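Local coordinates for protein sulfotransferase (Alicyclobacillus acidocaldarius subsp. acidocaldarius, PDB 3RNL) that probably transfers sulfuryl groups as a member of the sulfotransferase family, and binds magnesium ions, at residues A[11-17]-A[88-94]. Residues are numbered along the deposited sequence; the frame is centred on the assembly and turned at random.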
loop_
_atom_site.group_PDB
_atom_site.type_symbol
_atom_site.label_atom_id
_atom_site.label_comp_id
_atom_site.label_asym_id
_atom_site.label_seq_id
_atom_site.Cartn_x
_atom_site.Cartn_y
_atom_site.Cartn_z
ATOM N N PHE A 11 -7.161 -2.808 -12.335
ATOM C CA PHE A 11 -7.135 -2.161 -11.025
ATOM C C PHE A 11 -5.815 -2.444 -10.331
ATOM O O PHE A 11 -5.101 -3.395 -10.695
ATOM C CB PHE A 11 -8.362 -2.537 -10.158
ATOM C CG PHE A 11 -8.306 -3.915 -9.526
ATOM C CD1 PHE A 11 -7.850 -4.081 -8.222
ATOM C CD2 PHE A 11 -8.790 -5.027 -10.215
ATOM C CE1 PHE A 11 -7.821 -5.356 -7.619
ATOM C CE2 PHE A 11 -8.774 -6.298 -9.630
ATOM C CZ PHE A 11 -8.289 -6.462 -8.323
ATOM N N PHE A 12 -5.461 -1.593 -9.373
ATOM C CA PHE A 12 -4.210 -1.775 -8.649
ATOM C C PHE A 12 -4.460 -1.547 -7.188
ATOM O O PHE A 12 -5.211 -0.650 -6.819
ATOM C CB PHE A 12 -3.161 -0.762 -9.137
ATOM C CG PHE A 12 -2.843 -0.902 -10.601
ATOM C CD1 PHE A 12 -1.889 -1.807 -11.028
ATOM C CD2 PHE A 12 -3.492 -0.128 -11.544
ATOM C CE1 PHE A 12 -1.604 -1.950 -12.370
ATOM C CE2 PHE A 12 -3.197 -0.257 -12.898
ATOM C CZ PHE A 12 -2.255 -1.172 -13.308
ATOM N N ILE A 13 -3.827 -2.369 -6.358
ATOM C CA ILE A 13 -3.836 -2.155 -4.913
ATOM C C ILE A 13 -2.485 -1.524 -4.621
ATOM O O ILE A 13 -1.441 -2.145 -4.824
ATOM C CB ILE A 13 -3.990 -3.488 -4.168
ATOM C CG1 ILE A 13 -5.370 -4.089 -4.483
ATOM C CG2 ILE A 13 -3.829 -3.279 -2.658
ATOM C CD1 ILE A 13 -5.543 -5.550 -3.996
ATOM N N VAL A 14 -2.504 -0.246 -4.254
ATOM C CA VAL A 14 -1.251 0.517 -4.261
ATOM C C VAL A 14 -0.542 0.720 -2.929
ATOM O O VAL A 14 0.524 1.337 -2.881
ATOM C CB VAL A 14 -1.444 1.877 -4.958
ATOM C CG1 VAL A 14 -1.958 1.653 -6.385
ATOM C CG2 VAL A 14 -2.424 2.750 -4.162
ATOM N N GLY A 15 -1.145 0.273 -1.835
ATOM C CA GLY A 15 -0.534 0.524 -0.532
ATOM C C GLY A 15 -1.659 0.811 0.440
ATOM O O GLY A 15 -2.833 0.650 0.077
ATOM N N ALA A 16 -1.319 1.321 1.620
ATOM C CA ALA A 16 0.067 1.593 1.958
ATOM C C ALA A 16 0.709 0.341 2.554
ATOM O O ALA A 16 0.015 -0.629 2.860
ATOM C CB ALA A 16 0.133 2.747 2.978
ATOM N N ALA A 17 2.016 0.398 2.798
ATOM C CA ALA A 17 2.743 -0.757 3.328
ATOM C C ALA A 17 2.388 -0.958 4.802
ATOM O O ALA A 17 2.282 0.014 5.542
ATOM C CB ALA A 17 4.254 -0.549 3.169
ATOM N N GLU A 88 -3.271 -5.912 -9.600
ATOM C CA GLU A 88 -1.893 -6.165 -9.231
ATOM C C GLU A 88 -1.598 -5.329 -8.005
ATOM O O GLU A 88 -2.079 -4.203 -7.901
ATOM C CB GLU A 88 -0.955 -5.773 -10.383
ATOM C CG GLU A 88 0.508 -6.180 -10.165
ATOM C CD GLU A 88 1.389 -4.986 -9.805
ATOM O OE1 GLU A 88 2.041 -5.020 -8.735
ATOM O OE2 GLU A 88 1.430 -4.012 -10.600
ATOM N N ALA A 89 -0.819 -5.886 -7.079
ATOM C CA ALA A 89 -0.584 -5.238 -5.781
ATOM C C ALA A 89 0.890 -5.021 -5.478
ATOM O O ALA A 89 1.636 -5.990 -5.341
ATOM C CB ALA A 89 -1.190 -6.089 -4.662
ATOM N N SER A 90 1.287 -3.761 -5.324
ATOM C CA SER A 90 2.639 -3.418 -4.841
ATOM C C SER A 90 2.490 -2.276 -3.844
ATOM O O SER A 90 1.962 -1.218 -4.200
ATOM C CB SER A 90 3.519 -2.954 -6.016
ATOM O OG SER A 90 3.761 -4.016 -6.925
ATOM N N VAL A 91 2.959 -2.468 -2.612
ATOM C CA VAL A 91 2.604 -1.555 -1.530
ATOM C C VAL A 91 3.291 -0.189 -1.541
ATOM O O VAL A 91 2.838 0.717 -0.845
ATOM C CB VAL A 91 2.789 -2.207 -0.153
ATOM C CG1 VAL A 91 1.873 -3.422 -0.030
ATOM C CG2 VAL A 91 4.244 -2.571 0.062
ATOM N N PHE A 92 4.382 -0.024 -2.289
ATOM C CA PHE A 92 4.981 1.298 -2.391
ATOM C C PHE A 92 4.539 2.092 -3.633
ATOM O O PHE A 92 5.057 3.167 -3.912
ATOM C CB PHE A 92 6.506 1.248 -2.213
ATOM C CG PHE A 92 6.917 0.707 -0.869
ATOM C CD1 PHE A 92 6.650 1.428 0.289
ATOM C CD2 PHE A 92 7.541 -0.525 -0.755
ATOM C CE1 PHE A 92 7.027 0.925 1.550
ATOM C CE2 PHE A 92 7.910 -1.026 0.494
ATOM C CZ PHE A 92 7.647 -0.295 1.645
ATOM N N TYR A 93 3.603 1.536 -4.393
ATOM C CA TYR A 93 2.988 2.315 -5.471
ATOM C C TYR A 93 2.441 3.652 -4.945
ATOM O O TYR A 93 2.517 4.674 -5.620
ATOM C CB TYR A 93 1.856 1.505 -6.094
ATOM C CG TYR A 93 2.253 0.513 -7.169
ATOM C CD1 TYR A 93 3.476 0.597 -7.821
ATOM C CD2 TYR A 93 1.362 -0.478 -7.570
ATOM C CE1 TYR A 93 3.817 -0.296 -8.835
ATOM C CE2 TYR A 93 1.692 -1.377 -8.579
ATOM C CZ TYR A 93 2.913 -1.268 -9.211
ATOM O OH TYR A 93 3.233 -2.149 -10.207
ATOM N N LEU A 94 1.894 3.647 -3.736
ATOM C CA LEU A 94 1.314 4.872 -3.167
ATOM C C LEU A 94 2.419 5.888 -2.856
ATOM O O LEU A 94 2.273 7.105 -3.044
ATOM C CB LEU A 94 0.548 4.505 -1.888
ATOM C CG LEU A 94 -0.105 5.705 -1.183
ATOM C CD1 LEU A 94 -1.159 6.397 -2.086
ATOM C CD2 LEU A 94 -0.737 5.276 0.152
HETATM O O HOH W 1 3.383 2.434 1.210
#
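The rings of Phe12, on strand 11-13, and Tyr93, in the turn after the parallel neighbour 85-89, meet obliquely through CD1 and CE2 in a P-loop-type alpha-beta-alpha sandwich. Tyr93 carries Ser90 CB over the centre of one ring face, 3.4 Å above the plane, while Glu88 OE2 lies in plane at its edge. The Phe12 ring stands 78° from the Glu88 carboxylate. Farther along, Val91 CG2 sits over the rim of one face of Phe92, and Ala17 CB approaches that ring obliquely, 3.5 Å from CE1; the small methyl packs against both Phe92 CE1 and Val91 CG2.

Glu88 turns back along its own chain because chi1 (-172°) sends CG opposite the amide N and chi2 then bends it. Its OE2 takes the Tyr93 hydroxyl (OH to OE2, 2.6 Å) through the syn lone pair and also bonds Tyr73, while OE1 accepts from Ser90 OG. These bonds satisfy a buried acid and tie the turn 90-93 to the strand end.

The central strand 11-13 pairs with 85-89 through Ile13 N to Glu88 O (3.0 Å). Small Ala89 suits this bridge: Ile13 CB and Ala89 CB touch at 3.9 Å. Ser90 N lies almost on the C=O line of Ile13, yet its N-H is bent to 140°. Beyond the strands, Leu94 N holds Val14 O at 2.8 Å. The branches of Val14 part, CG1 to Tyr93 CB and CD2, CG2 to Leu94 CB. Gly15, lacking a side chain, lets its CA lie 3.4 Å from Val91 O, just before a cis peptide. Residues 14-17 open the loop that, as in related sulfotransferases, probably receives the 5'-phosphosulfate of PAPS. There one water accepts from Ala17 N and donates to Val91 O.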